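Local atomic coordinates of rifin (Plasmodium falciparum, PDB entry 7JZI), a protein that is a variant surface antigen of the malaria parasite, probably displayed on infected red cells and binding host receptors. Residues 68-73 against 77-82; 58-63 against 103-108. All blocks are in the same frame, centred on the assembly; numbering follows the deposited sequence.

In the fold
Both contacts draw on helix 56-70, each at a different level. Contact 2 (58-63 against 103-108) lies in the helical core, about 7 Å between its centre and that of the chain, and joins this helix to helix 101-127 by aliphatic packing alone. Contact 1 (68-73 against 77-82) is peripheral, its centre about 19 Å from that of the chain, where the helix ends and the chain doubles back; there a disulfide, C71 to C82, joins the segments, with a few aliphatic contacts beside it. The two centres are about 17 Å apart. Although contact 1 is also buried, the chain of another protein packs on several of its residues, whereas no other protein chain of the assembly touches contact 2.

Contact 1: 68-73 against 77-82; sequences NEVCSA and GIHPIC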
ATOM      1  N   ASN B  68      -3.896  -2.128   1.311  1.00100.70           N
ATOM      2  CA  ASN B  68      -4.051  -2.885   0.048  1.00 80.88           C
ATOM      3  C   ASN B  68      -5.541  -2.891  -0.303  1.00 86.15           C
ATOM      4  O   ASN B  68      -5.853  -2.622  -1.468  1.00 88.67           O
ATOM      5  CB  ASN B  68      -3.403  -4.265   0.112  1.00 95.69           C
ATOM      6  CG  ASN B  68      -1.893  -4.214   0.075  1.00 99.11           C
ATOM      7  OD1 ASN B  68      -1.231  -5.235   0.240  1.00100.76           O
ATOM      8  ND2 ASN B  68      -1.336  -3.036  -0.142  1.00101.05           N
ATOM      9  N   GLU B  69      -6.426  -3.199   0.652  1.00 95.72           N
ATOM     10  CA  GLU B  69      -7.845  -3.271   0.329  1.00 90.97           C
ATOM     11  C   GLU B  69      -8.398  -1.913  -0.071  1.00 91.11           C
ATOM     12  O   GLU B  69      -9.227  -1.829  -0.985  1.00 80.11           O
ATOM     13  CB  GLU B  69      -8.660  -3.814   1.501  1.00108.14           C
ATOM     14  CG  GLU B  69     -10.096  -4.100   1.106  1.00117.91           C
ATOM     15  CD  GLU B  69     -11.024  -4.299   2.281  1.00139.22           C
ATOM     16  OE1 GLU B  69     -10.541  -4.743   3.339  1.00139.96           O
ATOM     17  OE2 GLU B  69     -12.229  -3.991   2.157  1.00151.11           O
ATOM     18  N   VAL B  70      -7.957  -0.839   0.586  1.00 87.13           N
ATOM     19  CA  VAL B  70      -8.654   0.428   0.389  1.00 84.04           C
ATOM     20  C   VAL B  70      -8.042   1.260  -0.725  1.00 82.08           C
ATOM     21  O   VAL B  70      -8.639   2.262  -1.141  1.00 93.29           O
ATOM     22  CB  VAL B  70      -8.718   1.282   1.670  1.00100.57           C
ATOM     23  CG1 VAL B  70      -9.808   0.770   2.614  1.00 90.38           C
ATOM     24  CG2 VAL B  70      -7.369   1.362   2.344  1.00100.97           C
ATOM     25  N   CYS B  71      -6.919   0.800  -1.251  1.00 87.45           N
ATOM     26  CA  CYS B  71      -6.208   1.617  -2.256  1.00 85.11           C
ATOM     27  C   CYS B  71      -6.167   0.825  -3.565  1.00 82.10           C
ATOM     28  O   CYS B  71      -5.487   1.271  -4.486  1.00 94.86           O
ATOM     29  CB  CYS B  71      -4.843   2.045  -1.740  1.00 90.48           C
ATOM     30  SG  CYS B  71      -4.927   3.252  -0.395  1.00 84.81           S
ATOM     31  N   SER B  72      -6.874  -0.305  -3.633  1.00 78.10           N
ATOM     32  CA  SER B  72      -6.845  -1.148  -4.811  1.00 88.18           C
ATOM     33  C   SER B  72      -7.494  -0.434  -5.993  1.00 82.75           C
ATOM     34  O   SER B  72      -8.250   0.528  -5.837  1.00 92.93           O
ATOM     35  CB  SER B  72      -7.559  -2.471  -4.535  1.00 87.25           C
ATOM     36  OG  SER B  72      -8.925  -2.380  -4.887  1.00 96.14           O
ATOM     37  N   ALA B  73      -7.195  -0.931  -7.193  1.00 80.17           N
ATOM     38  CA  ALA B  73      -7.820  -0.394  -8.400  1.00 75.95           C
ATOM     39  C   ALA B  73      -9.295  -0.738  -8.452  1.00 78.95           C
ATOM     40  O   ALA B  73     -10.046  -0.144  -9.229  1.00 90.77           O
ATOM     41  CB  ALA B  73      -7.130  -0.930  -9.646  1.00 81.49           C
ATOM     42  N   GLY B  77     -14.686   4.389  -4.569  1.00 84.09           N
ATOM     43  CA  GLY B  77     -14.459   5.658  -3.913  1.00 78.10           C
ATOM     44  C   GLY B  77     -12.989   5.894  -3.613  1.00 89.72           C
ATOM     45  O   GLY B  77     -12.148   4.996  -3.683  1.00 98.54           O
ATOM     46  N   ILE B  78     -12.680   7.144  -3.274  1.00 94.78           N
ATOM     47  CA  ILE B  78     -11.313   7.562  -2.981  1.00 91.43           C
ATOM     48  C   ILE B  78     -11.159   7.667  -1.470  1.00 90.69           C
ATOM     49  O   ILE B  78     -12.072   8.123  -0.772  1.00103.19           O
ATOM     50  CB  ILE B  78     -10.969   8.885  -3.689  1.00 98.77           C
ATOM     51  CG1 ILE B  78     -10.830   8.654  -5.196  1.00104.58           C
ATOM     52  CG2 ILE B  78      -9.667   9.453  -3.166  1.00114.25           C
ATOM     53  CD1 ILE B  78     -11.920   9.303  -6.026  1.00106.80           C
ATOM     54  N   HIS B  79      -9.992   7.273  -0.966  1.00 90.74           N
ATOM     55  CA  HIS B  79      -9.698   7.234   0.455  1.00 84.15           C
ATOM     56  C   HIS B  79      -8.405   7.987   0.736  1.00 97.59           C
ATOM     57  O   HIS B  79      -7.421   7.832   0.004  1.00 92.37           O
ATOM     58  CB  HIS B  79      -9.582   5.770   0.908  1.00 83.67           C
ATOM     59  CG  HIS B  79      -9.348   5.586   2.376  1.00 97.20           C
ATOM     60  ND1 HIS B  79      -8.229   6.063   3.024  1.00 98.52           N
ATOM     61  CD2 HIS B  79     -10.074   4.932   3.313  1.00 89.06           C
ATOM     62  CE1 HIS B  79      -8.287   5.729   4.300  1.00 92.48           C
ATOM     63  NE2 HIS B  79      -9.394   5.039   4.501  1.00 93.04           N
ATOM     64  N   PRO B  80      -8.377   8.798   1.799  1.00108.34           N
ATOM     65  CA  PRO B  80      -7.237   9.711   2.001  1.00 95.32           C
ATOM     66  C   PRO B  80      -5.882   9.030   2.113  1.00 93.63           C
ATOM     67  O   PRO B  80      -4.877   9.621   1.698  1.00104.30           O
ATOM     68  CB  PRO B  80      -7.583  10.432   3.313  1.00 95.77           C
ATOM     69  CG  PRO B  80      -8.997  10.107   3.630  1.00 94.36           C
ATOM     70  CD  PRO B  80      -9.544   9.150   2.624  1.00 97.16           C
ATOM     71  N   ILE B  81      -5.813   7.825   2.685  1.00 88.44           N
ATOM     72  CA  ILE B  81      -4.500   7.158   2.975  1.00 95.45           C
ATOM     73  C   ILE B  81      -3.709   6.852   1.716  1.00 81.54           C
ATOM     74  O   ILE B  81      -2.481   6.777   1.789  1.00 71.89           O
ATOM     75  CB  ILE B  81      -4.631   5.899   3.852  1.00 92.27           C
ATOM     76  CG1 ILE B  81      -3.336   5.614   4.616  1.00 81.88           C
ATOM     77  CG2 ILE B  81      -5.084   4.695   3.045  1.00 93.63           C
ATOM     78  CD1 ILE B  81      -3.337   4.311   5.368  1.00 88.36           C
ATOM     79  N   CYS B  82      -4.392   6.693   0.601  1.00 76.49           N
ATOM     80  CA  CYS B  82      -3.694   6.207  -0.602  1.00 87.02           C
ATOM     81  C   CYS B  82      -2.525   7.118  -0.993  1.00 95.60           C
ATOM     82  O   CYS B  82      -1.521   6.580  -1.468  1.00 91.13           O
ATOM     83  CB  CYS B  82      -4.718   5.954  -1.695  1.00 88.15           C
ATOM     84  SG  CYS B  82      -5.988   4.762  -1.204  1.00 91.79           S
TER
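The imidazole of H79 lies beside V70, whose CB comes obliquely to the ring, 4.2 Å from CD2 of H79. At the ring edge the backbone N of I81 donates in the ring plane to ND1 of H79, over 3.0 Å and at 165°, a nearly straight bond that should fix the ring's rotation. With ND1 accepting, a neutral ring would probably carry its proton on NE2. Histidine suits this place because it gives V70 a ring carbon, CD2, to pack on and the turn an acceptor. The same turn is closed by C82 N bonding to H79 O at 3.3 Å.

Next to this pair, C71 SG is joined covalently to C82 SG, 2.0 Å away, with a chi3 of -99°, the left-handed sense. The CG2 methyl of I81 lies 3.7 Å from C71 SG and 4.1 Å from V70 CG2, the two aliphatic side chains crossing at about a right angle. The branched I81 thus gives the sulfur of C71 a hydrocarbon neighbour, while I81 also packs on L39 and C71 on R85. A73 N is hydrogen-bonded to a polar side chain of another protein's chain, and C82 packs on an aromatic side chain of it. The arrangement is a disulfide-closed loop, tying the exit of helix 56-70 to the approach of helix 84-88.

Contact 2: 58-63 against 103-108; sequences GLAIAI and DAITNV
Helices 58-63 and 103-108 run roughly antiparallel, their directions 148° apart and their axes 9.0 Å apart at closest approach, with the CA atoms of A60 and T106 brought to 5.8 Å. Alanine suits this point, since its single methyl lets the backbones come near while still filling the interface. That methyl, A60 CB, meets T106 CG2 at 3.6 Å. Threonine serves two purposes here: chi1 of 43° presents CG2 to A60 while OG1 turns back to its own helix, where the carbonyl oxygens of K102 and D103 both lie within reach of its one proton and the choice between them is not settled. The hydroxyl is therefore provided for within the helix, and only hydrocarbon is offered across.

I105 supplies the remainder, its CG2 meeting both A60 and I63 and its CD1 reaching I63. CG2 rests 4.1 Å from A60 CA, against both that atom and the methyl of A60. The other branch carries CD1 to I63 CG2, 3.6 Å away. I63 has CG2 anti to its backbone N, which places that methyl against I105 while the longer arm leads away from helix 103-108. The two isoleucines cross obliquely and touch methyl to methyl, and no hydrogen bond crosses the interface.

Around the pair, I63 also packs on V36 and L39 of the loop after helix 8-33. Helix 43-50 covers another part of segment 58-63, with L59 on I43 and F47, and L88 of helix 84-88 touches A104 and V108, so this pair is built into an all-helical bundle.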
ATOM      1  N   GLY B  58       4.022  -4.280  15.012  1.00139.71           N
ATOM      2  CA  GLY B  58       2.776  -5.010  14.876  1.00140.79           C
ATOM      3  C   GLY B  58       1.759  -4.254  14.058  1.00135.13           C
ATOM      4  O   GLY B  58       1.242  -4.759  13.049  1.00140.04           O
ATOM      5  N   LEU B  59       1.578  -2.981  14.401  1.00137.18           N
ATOM      6  CA  LEU B  59       0.652  -2.132  13.682  1.00135.33           C
ATOM      7  C   LEU B  59       0.976  -2.188  12.202  1.00129.39           C
ATOM      8  O   LEU B  59       0.081  -2.054  11.361  1.00122.70           O
ATOM      9  CB  LEU B  59       0.760  -0.713  14.244  1.00120.52           C
ATOM     10  CG  LEU B  59      -0.452   0.211  14.316  1.00115.79           C
ATOM     11  CD1 LEU B  59      -0.043   1.536  14.934  1.00127.90           C
ATOM     12  CD2 LEU B  59      -1.035   0.426  12.942  1.00127.59           C
ATOM     13  N   ALA B  60       2.244  -2.468  11.878  1.00131.83           N
ATOM     14  CA  ALA B  60       2.711  -2.412  10.500  1.00126.54           C
ATOM     15  C   ALA B  60       1.910  -3.349   9.611  1.00113.16           C
ATOM     16  O   ALA B  60       1.345  -2.926   8.595  1.00106.18           O
ATOM     17  CB  ALA B  60       4.196  -2.761  10.442  1.00123.17           C
ATOM     18  N   ILE B  61       1.785  -4.618  10.014  1.00119.63           N
ATOM     19  CA  ILE B  61       1.277  -5.603   9.058  1.00107.74           C
ATOM     20  C   ILE B  61      -0.186  -5.328   8.731  1.00104.11           C
ATOM     21  O   ILE B  61      -0.584  -5.338   7.559  1.00 97.35           O
ATOM     22  CB  ILE B  61       1.480  -7.033   9.590  1.00114.67           C
ATOM     23  CG1 ILE B  61       2.957  -7.440   9.527  1.00110.32           C
ATOM     24  CG2 ILE B  61       0.628  -8.018   8.798  1.00 92.01           C
ATOM     25  CD1 ILE B  61       3.769  -7.036  10.744  1.00118.62           C
ATOM     26  N   ALA B  62      -0.978  -4.966   9.742  1.00110.66           N
ATOM     27  CA  ALA B  62      -2.364  -4.586   9.489  1.00103.04           C
ATOM     28  C   ALA B  62      -2.437  -3.387   8.557  1.00100.17           C
ATOM     29  O   ALA B  62      -3.237  -3.378   7.610  1.00 97.94           O
ATOM     30  CB  ALA B  62      -3.081  -4.289  10.804  1.00109.75           C
ATOM     31  N   ILE B  63      -1.565  -2.393   8.774  1.00 99.07           N
ATOM     32  CA  ILE B  63      -1.540  -1.217   7.906  1.00105.21           C
ATOM     33  C   ILE B  63      -1.392  -1.642   6.458  1.00 90.88           C
ATOM     34  O   ILE B  63      -2.014  -1.064   5.559  1.00 90.60           O
ATOM     35  CB  ILE B  63      -0.414  -0.251   8.321  1.00 96.21           C
ATOM     36  CG1 ILE B  63      -0.678   0.326   9.701  1.00 92.62           C
ATOM     37  CG2 ILE B  63      -0.322   0.897   7.358  1.00 80.96           C
ATOM     38  CD1 ILE B  63      -1.902   1.194   9.746  1.00118.48           C
ATOM     39  N   ASP B 103       7.418  -3.746   3.655  1.00115.05           N
ATOM     40  CA  ASP B 103       8.782  -3.432   4.059  1.00113.80           C
ATOM     41  C   ASP B 103       8.960  -1.934   4.256  1.00109.74           C
ATOM     42  O   ASP B 103       9.595  -1.505   5.225  1.00115.39           O
ATOM     43  CB  ASP B 103       9.776  -3.972   3.032  1.00119.10           C
ATOM     44  CG  ASP B 103      10.071  -5.445   3.232  1.00116.22           C
ATOM     45  OD1 ASP B 103       9.865  -5.952   4.359  1.00106.92           O
ATOM     46  OD2 ASP B 103      10.503  -6.098   2.260  1.00134.09           O
ATOM     47  N   ALA B 104       8.371  -1.121   3.374  1.00107.91           N
ATOM     48  CA  ALA B 104       8.460   0.328   3.530  1.00103.24           C
ATOM     49  C   ALA B 104       7.744   0.794   4.791  1.00100.40           C
ATOM     50  O   ALA B 104       8.241   1.673   5.508  1.00109.56           O
ATOM     51  CB  ALA B 104       7.881   1.022   2.298  1.00100.68           C
ATOM     52  N   ILE B 105       6.588   0.200   5.092  1.00 95.02           N
ATOM     53  CA  ILE B 105       5.867   0.567   6.304  1.00106.81           C
ATOM     54  C   ILE B 105       6.688   0.204   7.533  1.00113.14           C
ATOM     55  O   ILE B 105       6.799   0.989   8.486  1.00122.88           O
ATOM     56  CB  ILE B 105       4.483  -0.108   6.313  1.00104.02           C
ATOM     57  CG1 ILE B 105       3.676   0.330   5.090  1.00104.52           C
ATOM     58  CG2 ILE B 105       3.720   0.234   7.571  1.00104.32           C
ATOM     59  CD1 ILE B 105       2.240  -0.116   5.117  1.00 97.02           C
ATOM     60  N   THR B 106       7.304  -0.978   7.522  1.00114.51           N
ATOM     61  CA  THR B 106       8.130  -1.385   8.651  1.00118.17           C
ATOM     62  C   THR B 106       9.367  -0.501   8.795  1.00127.00           C
ATOM     63  O   THR B 106       9.822  -0.259   9.913  1.00132.00           O
ATOM     64  CB  THR B 106       8.513  -2.864   8.538  1.00123.37           C
ATOM     65  OG1 THR B 106       8.883  -3.177   7.191  1.00122.85           O
ATOM     66  CG2 THR B 106       7.348  -3.758   8.978  1.00109.73           C
ATOM     67  N   ASN B 107       9.937  -0.012   7.689  1.00127.25           N
ATOM     68  CA  ASN B 107      11.081   0.894   7.828  1.00125.98           C
ATOM     69  C   ASN B 107      10.657   2.255   8.374  1.00120.89           C
ATOM     70  O   ASN B 107      11.357   2.837   9.220  1.00133.66           O
ATOM     71  CB  ASN B 107      11.796   1.088   6.487  1.00133.13           C
ATOM     72  CG  ASN B 107      12.398  -0.197   5.933  1.00137.98           C
ATOM     73  OD1 ASN B 107      12.031  -0.646   4.848  1.00143.64           O
ATOM     74  ND2 ASN B 107      13.344  -0.775   6.662  1.00133.07           N
ATOM     75  N   VAL B 108       9.481   2.745   7.962  1.00122.52           N
ATOM     76  CA  VAL B 108       8.928   3.961   8.565  1.00123.33           C
ATOM     77  C   VAL B 108       8.786   3.789  10.073  1.00133.00           C
ATOM     78  O   VAL B 108       9.293   4.595  10.866  1.00131.67           O
ATOM     79  CB  VAL B 108       7.586   4.336   7.911  1.00107.96           C
ATOM     80  CG1 VAL B 108       6.745   5.168   8.859  1.00114.88           C
ATOM     81  CG2 VAL B 108       7.820   5.089   6.625  1.00 88.78           C
TER